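Local coordinates for putative TOXIN related protein (Parabacteroides distasonis ATCC 8503, PDB 3K0Y) that is of unknown function but may be toxin-related, and belongs to the NigD-like family, with an OB domain followed by a beta-sandwich domain, at residues Leu85-Ala90 / Phe135-Gln140; Tyr119-Phe124 / Arg168-Leu173. One frame throughout, in Å; residues are numbered along the deposited sequence.

Contact 1: residues Leu85-Ala90 / Phe135-Gln140; sequences LTKSIA and FINLIQ
L85 meets I136 at the start of the contact, its CD2 4.2 Å from I136 CB, with the two side chains crossing obliquely. Two residues on, K87 reaches across with the outer part of its chain. A bend at CE (chi3 78°) precedes the ammonium group, and NZ is gripped by two oxygens of the other strand: it donates to I136 O at 2.7 Å and to N137 OD1 at 3.2 Å. The backbone carbonyl receives it rather straight, at a C=O...N angle of 156°, whereas at the amide NZ stands above the carbonyl plane. The same nitrogen lies 3.7 Å from F135 CE1, and N137 ND2 sits over the centre of the F135 ring, making lysine, amide and ring one cluster. Strands 74-88 and 135-139 belong to different sheets here, and the axes of 85-88 and 135-139 approach to 7.6 Å at 38°, a geometry that fits the facing layers of the NigD-like C-terminal beta sandwich; I136 and L138 also pack on F171 of strand 163-172. Past K87 the chain closes on the second strand. S88 O is joined to N137 OD1 and L138 N through water 1, which donates to both oxygens and accepts from the amide. I89 then lays CG1 against L138 CD2 at 3.9 Å, while its CG2 methyl, anti to the backbone N, lies near L138 O and, more distantly, Q140 OE1; the NE2 of Q140 is bound by P147 O. At A90 the backbones meet directly: A90 N donates to L138 O at 2.9 Å, nearly along the C=O axis. A90 CB touches N137 OD1, 3.6 Å away, and also I139 CG2, and Y101 of helix 97-101 adjoins this methyl too.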
# COMPACT_ATOMS: atom_id res chain seq x y z
N LEU A 85 -5.98 4.79 0.75
CA LEU A 85 -5.41 5.38 -0.46
C LEU A 85 -4.52 4.33 -1.20
O LEU A 85 -3.54 3.84 -0.64
CB LEU A 85 -4.58 6.62 -0.11
CG LEU A 85 -3.84 7.25 -1.26
CD1 LEU A 85 -4.93 7.89 -2.34
CD2 LEU A 85 -2.87 8.30 -0.81
N THR A 86 -4.89 4.00 -2.43
CA THR A 86 -4.23 2.99 -3.24
C THR A 86 -3.75 3.58 -4.57
O THR A 86 -4.55 4.07 -5.33
CB THR A 86 -5.17 1.78 -3.45
OG1 THR A 86 -5.57 1.31 -2.14
CG2 THR A 86 -4.44 0.65 -4.22
N LYS A 87 -2.44 3.52 -4.83
CA LYS A 87 -1.85 4.18 -5.94
C LYS A 87 -0.86 3.26 -6.65
O LYS A 87 -0.36 2.30 -6.06
CB LYS A 87 -1.13 5.43 -5.48
CG LYS A 87 -2.08 6.48 -4.93
CD LYS A 87 -1.32 7.68 -4.32
CE LYS A 87 -0.84 8.57 -5.34
NZ LYS A 87 -0.31 9.79 -4.75
N SER A 88 -0.50 3.60 -7.88
CA SER A 88 0.57 2.88 -8.48
C SER A 88 1.84 3.68 -8.27
O SER A 88 1.80 4.79 -7.69
CB SER A 88 0.24 2.50 -9.90
OG SER A 88 0.03 3.64 -10.59
N ILE A 89 2.97 3.04 -8.55
CA ILE A 89 4.28 3.68 -8.49
C ILE A 89 4.26 4.95 -9.40
O ILE A 89 3.82 4.87 -10.54
CB ILE A 89 5.40 2.68 -8.89
CG1 ILE A 89 5.64 1.62 -7.79
CG2 ILE A 89 6.75 3.41 -9.18
CD1 ILE A 89 6.45 0.39 -8.23
N ALA A 90 4.73 6.09 -8.91
CA ALA A 90 4.67 7.34 -9.70
C ALA A 90 5.88 7.51 -10.64
O ALA A 90 6.93 6.85 -10.49
CB ALA A 90 4.50 8.55 -8.80
N PHE A 135 0.82 14.85 -0.18
CA PHE A 135 1.01 14.03 -1.38
C PHE A 135 1.89 12.85 -1.00
O PHE A 135 2.99 13.07 -0.53
CB PHE A 135 1.72 14.89 -2.41
CG PHE A 135 1.69 14.40 -3.83
CD1 PHE A 135 0.62 13.66 -4.34
CD2 PHE A 135 2.68 14.83 -4.70
CE1 PHE A 135 0.56 13.30 -5.68
CE2 PHE A 135 2.66 14.47 -6.06
CZ PHE A 135 1.56 13.71 -6.56
N ILE A 136 1.43 11.63 -1.25
CA ILE A 136 2.02 10.38 -0.77
C ILE A 136 2.36 9.56 -2.01
O ILE A 136 1.48 9.29 -2.82
CB ILE A 136 1.00 9.54 0.07
CG1 ILE A 136 0.37 10.36 1.19
CG2 ILE A 136 1.63 8.35 0.73
CD1 ILE A 136 1.43 10.89 2.20
N ASN A 137 3.63 9.19 -2.16
CA ASN A 137 4.03 8.43 -3.35
C ASN A 137 5.14 7.40 -3.11
O ASN A 137 5.89 7.48 -2.15
CB ASN A 137 4.53 9.38 -4.43
CG ASN A 137 3.42 10.15 -5.08
OD1 ASN A 137 2.68 9.62 -5.90
ND2 ASN A 137 3.27 11.41 -4.67
N LEU A 138 5.26 6.50 -4.05
CA LEU A 138 6.34 5.53 -4.09
C LEU A 138 6.96 5.65 -5.48
O LEU A 138 6.23 5.55 -6.47
CB LEU A 138 5.79 4.13 -3.90
CG LEU A 138 6.82 3.03 -3.70
CD1 LEU A 138 7.45 3.16 -2.33
CD2 LEU A 138 6.14 1.66 -3.89
N ILE A 139 8.26 5.89 -5.54
CA ILE A 139 8.97 6.07 -6.81
C ILE A 139 10.21 5.23 -6.93
O ILE A 139 10.76 4.74 -5.93
CB ILE A 139 9.36 7.50 -7.04
CG1 ILE A 139 10.49 7.94 -6.08
CG2 ILE A 139 8.11 8.41 -6.93
CD1 ILE A 139 10.99 9.38 -6.38
N GLN A 140 10.63 5.03 -8.17
CA GLN A 140 11.91 4.31 -8.43
C GLN A 140 12.94 5.32 -8.88
O GLN A 140 12.85 5.80 -10.01
CB GLN A 140 11.72 3.28 -9.55
CG GLN A 140 10.89 2.09 -9.21
CD GLN A 140 10.61 1.25 -10.44
OE1 GLN A 140 9.89 1.67 -11.34
NE2 GLN A 140 11.15 0.05 -10.46
O HOH W 1 2.84 6.59 -5.96
O HOH W 2 9.21 6.03 -10.60

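Contact 2: residues Tyr119-Phe124 / Arg168-Leu173; sequences YLNIYF and RVAFNL
Y123 CD1 lies over the centre of one face of the R168 guanidinium, 3.8 Å above its plane, with ring and guanidinium planes 60° apart. R168 CG meets the Y123 ring at its edge, and water 4 sits in the guanidinium plane, linking NH1 to I122 O. F171 carries V169 CG2 on one face, offset toward the rim, and takes I122 CD1 at its edge, 4.0 Å from CE2. The Y119 ring lies obliquely beside N172: CE2 is 3.8 Å from N172 CB, and ring and amide planes are 51° apart. A170 CB adjoins Y119 CD2 and N121 OD1; the latter is bound by R53 and by water 3, which also donates to V169 O. Y119, N121, Y123, R168, A170 and N172 project from one face of the sheet, L120, I122, V169 and F171 from the opposite one, where I122 CB touches V169 CG1 at 3.7 Å. L173 closes the end, with CD1 4.1 Å from L120 CB. Two hydrogen-bonded pairs, L120 with F171 and I122 with V169, hold the backbones, with F171 N to L120 O at 2.8 Å and V169 N to I122 O at 3.1 Å, and alternate with the non-hydrogen-bonded pairs Y119-N172, N121-A170 and Y123-R168. This is a regular antiparallel ladder, whose apolar face, packed on F152 of strand 149-155, forms part of the core of the beta-sandwich domain.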
# COMPACT_ATOMS: atom_id res chain seq x y z
N TYR A 119 0.82 -5.64 -3.14
CA TYR A 119 0.94 -4.25 -2.75
C TYR A 119 1.99 -4.09 -1.71
O TYR A 119 2.21 -4.99 -0.90
CB TYR A 119 -0.37 -3.74 -2.16
CG TYR A 119 -1.49 -3.73 -3.15
CD1 TYR A 119 -2.24 -4.87 -3.36
CD2 TYR A 119 -1.82 -2.56 -3.86
CE1 TYR A 119 -3.28 -4.89 -4.26
CE2 TYR A 119 -2.85 -2.57 -4.77
CZ TYR A 119 -3.58 -3.73 -4.96
OH TYR A 119 -4.58 -3.75 -5.83
N LEU A 120 2.63 -2.93 -1.71
CA LEU A 120 3.37 -2.47 -0.56
C LEU A 120 2.39 -1.67 0.31
O LEU A 120 1.90 -0.64 -0.13
CB LEU A 120 4.55 -1.61 -0.98
CG LEU A 120 5.40 -1.04 0.14
CD1 LEU A 120 6.21 -2.20 0.83
CD2 LEU A 120 6.31 0.11 -0.25
N ASN A 121 2.23 -2.10 1.54
CA ASN A 121 1.34 -1.52 2.50
C ASN A 121 2.13 -0.78 3.56
O ASN A 121 3.13 -1.28 4.06
CB ASN A 121 0.53 -2.62 3.16
CG ASN A 121 -0.32 -3.38 2.18
OD1 ASN A 121 -1.40 -2.93 1.83
ND2 ASN A 121 0.16 -4.54 1.72
N ILE A 122 1.68 0.42 3.88
CA ILE A 122 2.34 1.24 4.82
C ILE A 122 1.35 1.85 5.79
O ILE A 122 0.29 2.29 5.38
CB ILE A 122 3.14 2.37 4.16
CG1 ILE A 122 4.16 1.82 3.18
CG2 ILE A 122 3.87 3.17 5.24
CD1 ILE A 122 4.97 2.90 2.39
N TYR A 123 1.69 1.81 7.07
CA TYR A 123 1.10 2.59 8.15
C TYR A 123 2.20 3.51 8.65
O TYR A 123 3.23 3.02 9.14
CB TYR A 123 0.63 1.69 9.31
CG TYR A 123 -0.01 2.43 10.48
CD1 TYR A 123 -1.37 2.70 10.52
CD2 TYR A 123 0.78 2.86 11.56
CE1 TYR A 123 -1.97 3.38 11.63
CE2 TYR A 123 0.22 3.54 12.66
CZ TYR A 123 -1.16 3.80 12.68
OH TYR A 123 -1.68 4.47 13.74
N PHE A 124 1.99 4.82 8.57
CA PHE A 124 3.04 5.80 8.87
C PHE A 124 2.46 6.92 9.70
O PHE A 124 1.22 7.09 9.76
CB PHE A 124 3.68 6.36 7.59
CG PHE A 124 2.76 7.28 6.77
CD1 PHE A 124 1.87 6.75 5.87
CD2 PHE A 124 2.79 8.65 6.95
CE1 PHE A 124 1.00 7.58 5.15
CE2 PHE A 124 1.90 9.50 6.24
CZ PHE A 124 1.04 8.95 5.35
N ARG A 168 -2.59 5.54 6.26
CA ARG A 168 -2.40 4.30 5.57
C ARG A 168 -2.37 4.51 4.05
O ARG A 168 -3.05 5.37 3.49
CB ARG A 168 -3.49 3.34 5.93
CG ARG A 168 -3.46 2.83 7.35
CD ARG A 168 -4.61 1.87 7.53
NE ARG A 168 -4.59 1.19 8.81
CZ ARG A 168 -3.87 0.14 9.13
NH1 ARG A 168 -3.04 -0.47 8.27
NH2 ARG A 168 -4.00 -0.33 10.34
N VAL A 169 -1.55 3.72 3.39
CA VAL A 169 -1.47 3.73 1.94
C VAL A 169 -1.11 2.31 1.46
O VAL A 169 -0.48 1.51 2.19
CB VAL A 169 -0.43 4.81 1.48
CG1 VAL A 169 1.03 4.44 1.99
CG2 VAL A 169 -0.48 5.01 -0.02
N ALA A 170 -1.45 2.02 0.22
CA ALA A 170 -1.06 0.80 -0.48
C ALA A 170 -0.61 1.17 -1.87
O ALA A 170 -1.27 1.99 -2.53
CB ALA A 170 -2.25 -0.15 -0.55
N PHE A 171 0.54 0.63 -2.28
CA PHE A 171 1.10 0.85 -3.63
C PHE A 171 1.11 -0.46 -4.44
O PHE A 171 1.63 -1.49 -3.99
CB PHE A 171 2.52 1.43 -3.54
CG PHE A 171 2.59 2.78 -2.87
CD1 PHE A 171 2.19 3.93 -3.55
CD2 PHE A 171 3.10 2.92 -1.59
CE1 PHE A 171 2.27 5.17 -2.94
CE2 PHE A 171 3.21 4.19 -1.00
CZ PHE A 171 2.80 5.29 -1.65
N ASN A 172 0.52 -0.41 -5.62
CA ASN A 172 0.44 -1.57 -6.48
C ASN A 172 1.84 -1.80 -7.04
O ASN A 172 2.43 -0.92 -7.67
CB ASN A 172 -0.60 -1.31 -7.58
CG ASN A 172 -0.96 -2.53 -8.38
OD1 ASN A 172 -0.10 -3.37 -8.65
ND2 ASN A 172 -2.20 -2.59 -8.85
N LEU A 173 2.39 -2.98 -6.80
CA LEU A 173 3.75 -3.30 -7.27
C LEU A 173 3.81 -4.02 -8.60
O LEU A 173 4.86 -4.48 -9.01
CB LEU A 173 4.50 -4.16 -6.24
CG LEU A 173 4.65 -3.49 -4.88
CD1 LEU A 173 5.34 -4.42 -3.86
CD2 LEU A 173 5.38 -2.20 -5.01
O HOH W 3 -2.19 -0.54 3.17
O HOH W 4 -1.89 0.30 5.85

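In the fold
Contacts 1 and 2 have centres 8 Å apart and share a core. Strand 74-88 of contact 1 runs parallel to strand 163-172 of contact 2 in one sheet, joined by probable hydrogen bonds from A170 N to L85 O and from N172 N to K87 O, each 2.9 Å. Across the sandwich, L138 N of contact 1 packs on F171 CE1 of contact 2 at 3.4 Å. Along the chain the segments alternate, strand 119-128 being followed directly by strand 135-139 in the other sheet. At the R168 end of contact 2, NH2 hydrogen-bonds O7 of a bound nonaethylene glycol, probably from the crystallisation liquor.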